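PDB 6UF3: polyisoprenyl-teichoic acid--peptidoglycan teichoic acid transferase TagV from Bacillus subtilis, which belongs to the LytR-CpsA-Psr family of bacterial cell-envelope proteins, with a mixed beta-sheet flanked by helices. Local coordinates for residues D220-D228 / F239-V249; F96-N104 / L138-R148. One frame throughout, in Å; residues are numbered along the deposited sequence.

Overall arrangement
Contacts 1 and 2 lie on opposite sides of the chain's centre, with centres about 29 Å apart and nearest atoms about 15 Å apart, and they share no helix or strand. Both are partly buried. Contact 1 (220-228 with 239-249) combines backbone pairing with apolar packing: a hairpin pairs its strands, and the helix that follows is tied to the incoming chain through an amide side chain and a water, while Ile224 packs among Phe239, Pro241, Leu246 and Val249. Contact 2 (96-104 with 138-148) comes earlier in the chain and sets two helices against each other; aromatic and aliphatic side chains do most of the work there, with a single direct hydrogen bond between the segments.

Contact 1: D220-D228 / F239-V249; sequences DTLSITGSD and FEPDATNLEKV
Ser227 and Glu240 form the hydrogen-bonded pair of the antiparallel hairpin: Ser227 N gives to Glu240 O and Glu240 N to Ser227 O, both at 2.9 Å. Gly226 with Pro241 and Asp228 with Phe239 are the non-hydrogen-bonded pairs on either side. Backbone bonding carries on past the last bridge, where Asp242 N donates to Thr225 O at 2.8 Å in a nearly straight bond (175°). Gly226 CA makes a CA-H...O contact with Glu240 O at 3.0 Å, an approach possible because glycine carries no side chain.

The polar side-chain link is Asn245. Its OD1 receives Thr225 N from above the amide plane over 3.3 Å, and water 1 lies within hydrogen-bonding distance of both this oxygen and Thr225 O. The amide sits there because CG lies anti to the backbone N (chi1 173°), which sends it from the first helical turn across to the loop. Asp242 caps that same helix: its OD1 alone takes two donors, Asn245 N on its anti side and the Thr244 hydroxyl on its syn side.

Apolar contacts spread from Ile224. One branch, CG2, rests 4.0 Å from Pro241 CB and also touches the Phe239 ring, while the CD1 end reaches Leu246 CD1 at 4.0 Å and, more loosely, Val249. The ring of Phe239 turns an edge to Ile224 O, 3.3 Å from CE2 and in the ring plane.

Around this, Phe83 of helix 72-84 covers Ile224, Pro241 and Leu246, and Leu43 of strand 39-44 packs on Leu222, Ile224 and Val249. Strand 220-222 pairs with strand 39-44 at the margin of the mixed sheet, so the contact joins that edge to the hairpin 226-231/236-241 and to helix 243-257.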
# COMPACT_ATOMS: atom_id res chain seq x y z
N ASP A 220 -11.06 -8.35 3.83
CA ASP A 220 -11.31 -7.92 5.20
C ASP A 220 -10.40 -6.73 5.47
O ASP A 220 -9.18 -6.89 5.56
CB ASP A 220 -11.06 -9.06 6.18
CG ASP A 220 -11.36 -8.69 7.62
OD1 ASP A 220 -12.04 -7.66 7.85
OD2 ASP A 220 -10.90 -9.43 8.53
N THR A 221 -10.96 -5.53 5.56
CA THR A 221 -10.12 -4.35 5.70
C THR A 221 -10.03 -3.98 7.18
O THR A 221 -11.04 -3.68 7.82
CB THR A 221 -10.62 -3.17 4.87
OG1 THR A 221 -10.67 -3.54 3.49
CG2 THR A 221 -9.66 -1.99 5.00
N LEU A 222 -8.81 -4.02 7.71
CA LEU A 222 -8.52 -3.70 9.09
C LEU A 222 -8.02 -2.27 9.18
O LEU A 222 -7.72 -1.63 8.18
CB LEU A 222 -7.47 -4.66 9.67
CG LEU A 222 -7.72 -6.15 9.44
CD1 LEU A 222 -6.67 -6.97 10.16
CD2 LEU A 222 -9.11 -6.57 9.90
N SER A 223 -7.95 -1.76 10.41
CA SER A 223 -7.62 -0.35 10.63
C SER A 223 -6.64 -0.22 11.78
O SER A 223 -6.77 -0.91 12.80
CB SER A 223 -8.88 0.47 10.96
OG SER A 223 -9.80 0.44 9.88
N ILE A 224 -5.67 0.68 11.62
CA ILE A 224 -4.87 1.15 12.75
C ILE A 224 -5.60 2.35 13.32
O ILE A 224 -5.52 3.46 12.78
CB ILE A 224 -3.44 1.50 12.34
CG1 ILE A 224 -2.74 0.31 11.67
CG2 ILE A 224 -2.66 1.97 13.57
CD1 ILE A 224 -2.50 -0.86 12.60
N THR A 225 -6.34 2.14 14.41
CA THR A 225 -6.96 3.26 15.10
C THR A 225 -5.94 3.93 16.02
O THR A 225 -4.91 3.36 16.37
CB THR A 225 -8.18 2.80 15.89
OG1 THR A 225 -7.77 1.87 16.90
CG2 THR A 225 -9.20 2.11 14.97
N GLY A 226 -6.24 5.17 16.38
CA GLY A 226 -5.32 5.92 17.21
C GLY A 226 -5.76 7.35 17.37
O GLY A 226 -6.91 7.70 17.08
N SER A 227 -4.84 8.18 17.85
CA SER A 227 -5.14 9.55 18.23
C SER A 227 -4.15 10.51 17.59
O SER A 227 -2.97 10.19 17.46
CB SER A 227 -5.10 9.75 19.75
OG SER A 227 -5.93 8.80 20.41
N ASP A 228 -4.63 11.68 17.20
CA ASP A 228 -3.74 12.77 16.83
C ASP A 228 -2.93 13.19 18.06
O ASP A 228 -3.45 13.27 19.17
CB ASP A 228 -4.53 13.96 16.28
CG ASP A 228 -5.18 13.66 14.94
OD1 ASP A 228 -4.83 12.65 14.30
OD2 ASP A 228 -6.06 14.44 14.51
N PHE A 239 0.58 10.35 14.52
CA PHE A 239 -0.57 9.49 14.74
C PHE A 239 -0.17 8.41 15.74
O PHE A 239 0.66 7.55 15.42
CB PHE A 239 -1.06 8.87 13.44
CG PHE A 239 -2.33 8.08 13.59
CD1 PHE A 239 -3.50 8.70 13.97
CD2 PHE A 239 -2.35 6.71 13.34
CE1 PHE A 239 -4.69 7.98 14.11
CE2 PHE A 239 -3.54 5.98 13.47
CZ PHE A 239 -4.70 6.62 13.85
N GLU A 240 -0.73 8.47 16.95
CA GLU A 240 -0.35 7.52 17.98
C GLU A 240 -1.27 6.31 17.91
O GLU A 240 -2.49 6.46 18.10
CB GLU A 240 -0.42 8.16 19.36
CG GLU A 240 -0.10 7.21 20.50
CD GLU A 240 1.36 6.81 20.58
OE1 GLU A 240 2.21 7.41 19.87
OE2 GLU A 240 1.65 5.89 21.37
N PRO A 241 -0.75 5.11 17.65
CA PRO A 241 -1.61 3.93 17.51
C PRO A 241 -2.19 3.50 18.85
O PRO A 241 -1.51 3.48 19.87
CB PRO A 241 -0.67 2.86 16.95
CG PRO A 241 0.74 3.35 17.36
CD PRO A 241 0.65 4.84 17.28
N ASP A 242 -3.47 3.13 18.81
CA ASP A 242 -4.14 2.54 19.96
C ASP A 242 -3.59 1.14 20.23
O ASP A 242 -3.58 0.27 19.35
CB ASP A 242 -5.64 2.51 19.69
CG ASP A 242 -6.45 2.00 20.87
OD1 ASP A 242 -6.37 0.80 21.17
OD2 ASP A 242 -7.18 2.82 21.47
N ALA A 243 -3.15 0.92 21.47
CA ALA A 243 -2.44 -0.32 21.81
C ALA A 243 -3.35 -1.55 21.76
O ALA A 243 -2.95 -2.60 21.24
CB ALA A 243 -1.79 -0.18 23.20
N THR A 244 -4.56 -1.48 22.33
CA THR A 244 -5.40 -2.68 22.32
C THR A 244 -5.92 -2.98 20.92
O THR A 244 -6.03 -4.15 20.52
CB THR A 244 -6.55 -2.56 23.32
OG1 THR A 244 -7.34 -1.40 23.03
CG2 THR A 244 -6.00 -2.45 24.73
N ASN A 245 -6.22 -1.94 20.13
CA ASN A 245 -6.56 -2.18 18.73
C ASN A 245 -5.40 -2.81 17.99
O ASN A 245 -5.59 -3.72 17.18
CB ASN A 245 -6.96 -0.89 18.01
CG ASN A 245 -7.14 -1.10 16.52
OD1 ASN A 245 -6.22 -0.85 15.70
ND2 ASN A 245 -8.32 -1.58 16.15
N LEU A 246 -4.18 -2.31 18.22
CA LEU A 246 -3.03 -2.87 17.51
C LEU A 246 -2.83 -4.33 17.89
O LEU A 246 -2.47 -5.15 17.04
CB LEU A 246 -1.78 -2.05 17.82
CG LEU A 246 -0.47 -2.53 17.18
CD1 LEU A 246 -0.56 -2.55 15.66
CD2 LEU A 246 0.72 -1.67 17.64
N GLU A 247 -3.08 -4.68 19.15
CA GLU A 247 -2.94 -6.08 19.54
C GLU A 247 -3.97 -6.94 18.81
O GLU A 247 -3.65 -8.06 18.38
CB GLU A 247 -3.08 -6.24 21.06
CG GLU A 247 -1.81 -5.91 21.84
CD GLU A 247 -0.57 -6.62 21.28
OE1 GLU A 247 -0.65 -7.81 20.94
OE2 GLU A 247 0.49 -5.96 21.19
N LYS A 248 -5.19 -6.43 18.63
CA LYS A 248 -6.19 -7.19 17.88
C LYS A 248 -5.82 -7.30 16.39
O LYS A 248 -5.99 -8.37 15.78
CB LYS A 248 -7.58 -6.55 18.04
CG LYS A 248 -8.71 -7.29 17.33
CD LYS A 248 -8.90 -8.68 17.89
CE LYS A 248 -10.18 -9.33 17.38
NZ LYS A 248 -10.31 -10.70 17.94
N VAL A 249 -5.34 -6.22 15.79
CA VAL A 249 -4.90 -6.28 14.39
C VAL A 249 -3.79 -7.31 14.24
O VAL A 249 -3.80 -8.12 13.30
CB VAL A 249 -4.44 -4.89 13.90
CG1 VAL A 249 -3.68 -5.02 12.57
CG2 VAL A 249 -5.61 -3.96 13.74
O HOH W 1 -4.00 0.75 16.51

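Contact 2: F96-N104 / L138-R148; sequences FDGFKDVIN and LNGEEALAYAR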
# COMPACT_ATOMS: atom_id res chain seq x y z
N PHE A 96 6.48 7.81 -8.32
CA PHE A 96 5.39 8.47 -9.06
C PHE A 96 5.38 8.04 -10.52
O PHE A 96 4.32 7.73 -11.08
CB PHE A 96 5.53 9.99 -8.98
CG PHE A 96 5.19 10.58 -7.64
CD1 PHE A 96 4.74 9.78 -6.60
CD2 PHE A 96 5.33 11.94 -7.42
CE1 PHE A 96 4.44 10.33 -5.37
CE2 PHE A 96 5.03 12.50 -6.18
CZ PHE A 96 4.59 11.68 -5.16
N ASP A 97 6.55 8.03 -11.16
CA ASP A 97 6.61 7.66 -12.57
C ASP A 97 6.22 6.21 -12.77
O ASP A 97 5.46 5.87 -13.69
CB ASP A 97 8.02 7.92 -13.13
CG ASP A 97 8.11 7.67 -14.62
OD1 ASP A 97 8.61 6.59 -15.01
OD2 ASP A 97 7.67 8.54 -15.39
N GLY A 98 6.74 5.32 -11.92
CA GLY A 98 6.39 3.92 -12.02
C GLY A 98 4.91 3.69 -11.81
O GLY A 98 4.29 2.85 -12.48
N PHE A 99 4.31 4.44 -10.88
CA PHE A 99 2.89 4.28 -10.59
C PHE A 99 2.05 4.67 -11.80
O PHE A 99 1.11 3.95 -12.18
CB PHE A 99 2.51 5.11 -9.37
CG PHE A 99 1.02 5.15 -9.12
CD1 PHE A 99 0.38 4.10 -8.48
CD2 PHE A 99 0.26 6.24 -9.53
CE1 PHE A 99 -0.98 4.12 -8.27
CE2 PHE A 99 -1.10 6.28 -9.30
CZ PHE A 99 -1.72 5.22 -8.67
N LYS A 100 2.36 5.83 -12.39
CA LYS A 100 1.66 6.23 -13.60
C LYS A 100 1.80 5.18 -14.68
O LYS A 100 0.82 4.87 -15.38
CB LYS A 100 2.17 7.58 -14.10
CG LYS A 100 1.75 8.76 -13.24
CD LYS A 100 2.08 10.08 -13.91
CE LYS A 100 3.54 10.14 -14.33
NZ LYS A 100 3.89 11.47 -14.88
N ASP A 101 3.01 4.62 -14.85
CA ASP A 101 3.22 3.59 -15.86
C ASP A 101 2.33 2.37 -15.60
O ASP A 101 1.71 1.84 -16.53
CB ASP A 101 4.69 3.17 -15.91
CG ASP A 101 4.99 2.23 -17.07
OD1 ASP A 101 4.71 2.62 -18.23
OD2 ASP A 101 5.49 1.10 -16.84
N VAL A 102 2.27 1.91 -14.35
CA VAL A 102 1.43 0.76 -14.01
C VAL A 102 -0.00 1.03 -14.43
O VAL A 102 -0.63 0.22 -15.12
CB VAL A 102 1.51 0.45 -12.51
CG1 VAL A 102 0.47 -0.61 -12.14
CG2 VAL A 102 2.91 -0.02 -12.11
N ILE A 103 -0.53 2.19 -14.04
CA ILE A 103 -1.93 2.51 -14.33
C ILE A 103 -2.17 2.58 -15.83
O ILE A 103 -3.20 2.11 -16.35
CB ILE A 103 -2.34 3.81 -13.62
CG1 ILE A 103 -2.17 3.70 -12.10
CG2 ILE A 103 -3.79 4.18 -13.96
CD1 ILE A 103 -3.02 2.59 -11.46
N ASN A 104 -1.23 3.18 -16.56
CA ASN A 104 -1.41 3.31 -18.00
C ASN A 104 -1.32 1.97 -18.71
O ASN A 104 -2.04 1.75 -19.69
CB ASN A 104 -0.39 4.29 -18.57
CG ASN A 104 -0.78 5.74 -18.32
OD1 ASN A 104 -1.96 6.07 -18.23
ND2 ASN A 104 0.22 6.61 -18.21
N LEU A 138 -9.73 6.74 -14.59
CA LEU A 138 -8.57 7.61 -14.55
C LEU A 138 -7.39 6.98 -15.28
O LEU A 138 -7.15 5.78 -15.17
CB LEU A 138 -8.17 7.89 -13.11
CG LEU A 138 -9.30 8.32 -12.17
CD1 LEU A 138 -8.74 8.47 -10.77
CD2 LEU A 138 -9.93 9.62 -12.64
N ASN A 139 -6.64 7.81 -16.00
CA ASN A 139 -5.35 7.39 -16.54
C ASN A 139 -4.28 7.58 -15.46
O ASN A 139 -4.58 7.95 -14.32
CB ASN A 139 -5.04 8.16 -17.83
CG ASN A 139 -4.94 9.67 -17.63
OD1 ASN A 139 -4.56 10.14 -16.56
ND2 ASN A 139 -5.25 10.42 -18.68
N GLY A 140 -3.02 7.32 -15.80
CA GLY A 140 -1.97 7.34 -14.79
C GLY A 140 -1.77 8.71 -14.15
O GLY A 140 -1.65 8.82 -12.93
N GLU A 141 -1.72 9.76 -14.96
CA GLU A 141 -1.57 11.11 -14.43
C GLU A 141 -2.74 11.47 -13.51
O GLU A 141 -2.55 12.01 -12.41
CB GLU A 141 -1.45 12.10 -15.59
CG GLU A 141 -1.78 13.54 -15.26
CD GLU A 141 -1.84 14.40 -16.51
OE1 GLU A 141 -1.28 15.51 -16.51
OE2 GLU A 141 -2.46 13.96 -17.51
N GLU A 142 -3.96 11.15 -13.94
CA GLU A 142 -5.12 11.44 -13.11
C GLU A 142 -5.13 10.60 -11.84
O GLU A 142 -5.49 11.09 -10.77
CB GLU A 142 -6.40 11.20 -13.93
CG GLU A 142 -6.54 12.14 -15.12
CD GLU A 142 -7.59 11.70 -16.11
OE1 GLU A 142 -8.06 12.56 -16.88
OE2 GLU A 142 -7.95 10.51 -16.13
N ALA A 143 -4.73 9.33 -11.94
CA ALA A 143 -4.73 8.46 -10.77
C ALA A 143 -3.70 8.92 -9.75
O ALA A 143 -3.94 8.85 -8.53
CB ALA A 143 -4.49 7.01 -11.18
N LEU A 144 -2.55 9.40 -10.23
CA LEU A 144 -1.54 9.96 -9.33
C LEU A 144 -2.07 11.20 -8.62
O LEU A 144 -1.92 11.33 -7.39
CB LEU A 144 -0.26 10.30 -10.10
CG LEU A 144 0.87 10.87 -9.24
CD1 LEU A 144 1.29 9.82 -8.22
CD2 LEU A 144 2.06 11.33 -10.08
N ALA A 145 -2.68 12.12 -9.37
CA ALA A 145 -3.23 13.32 -8.74
C ALA A 145 -4.32 12.95 -7.73
O ALA A 145 -4.43 13.58 -6.67
CB ALA A 145 -3.79 14.28 -9.80
N TYR A 146 -5.13 11.94 -8.06
CA TYR A 146 -6.14 11.45 -7.13
C TYR A 146 -5.50 10.94 -5.84
O TYR A 146 -5.99 11.23 -4.74
CB TYR A 146 -6.94 10.33 -7.82
CG TYR A 146 -8.17 9.86 -7.08
CD1 TYR A 146 -9.32 10.64 -7.04
CD2 TYR A 146 -8.19 8.63 -6.43
CE1 TYR A 146 -10.45 10.21 -6.38
CE2 TYR A 146 -9.32 8.18 -5.76
CZ TYR A 146 -10.45 8.98 -5.74
OH TYR A 146 -11.58 8.57 -5.09
N ALA A 147 -4.41 10.19 -5.96
CA ALA A 147 -3.74 9.63 -4.78
C ALA A 147 -3.07 10.70 -3.95
O ALA A 147 -2.95 10.55 -2.73
CB ALA A 147 -2.70 8.59 -5.20
N ARG A 148 -2.63 11.79 -4.58
CA ARG A 148 -1.82 12.80 -3.89
C ARG A 148 -2.64 13.91 -3.24
O ARG A 148 -2.11 14.61 -2.38
CB ARG A 148 -0.82 13.43 -4.86
CG ARG A 148 0.30 12.50 -5.30
CD ARG A 148 1.18 13.16 -6.35
NE ARG A 148 2.03 14.21 -5.80
CZ ARG A 148 2.61 15.16 -6.53
NH1 ARG A 148 2.43 15.19 -7.84
NH2 ARG A 148 3.37 16.07 -5.94
O HOH W 2 -1.19 9.54 -17.83
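Asn104 OD1 takes the amide hydrogen of Gly140 at 2.9 Å, the direct hydrogen bond between the two helices, with the donor well above the carbonyl plane. On the same amide group, ND2 gives to water 2, which also accepts from Glu141 N, so Asn104 serves two first-turn N-H groups, one directly and one through water. Gly140 lies against Lys100, their CA atoms 4.0 Å apart, a closeness that a bare CA permits. The methylenes of Lys100 run over this turn, with CG 3.4 Å from Gly140 O, before NZ reaches a salt bridge with Asp122.

Leu144 fills the angle between two phenylalanines. Its CD1 stands over the face of Phe96, 4.2 Å from the ring centroid, in a CH-pi contact, and also touches CD2 of Phe99. Arg148 lays its CD over the Phe96 ring in a second CH-pi contact; the bend at chi3 (73°) brings the guanidinium round, and Phe96 CE2 lies over one of its faces with the two planes 36° apart. Phe99 instead presents an edge, CE2 coming 3.6 Å from Leu144 N, while one ring face carries Ile103 CG1. Ile103 CG2 then packs 4.0 Å from Ala143 CB.

Asn139 and Glu142 form a capping box at the start of helix 140-148: Asn139 OD1 accepts Glu142 N, and Glu142 OE2 accepts Asn139 N. The arrangement is a packed helix pair at a steep angle, 126° between the segment directions with axes 8.2 Å apart, within the LytR-CpsA-Psr family region.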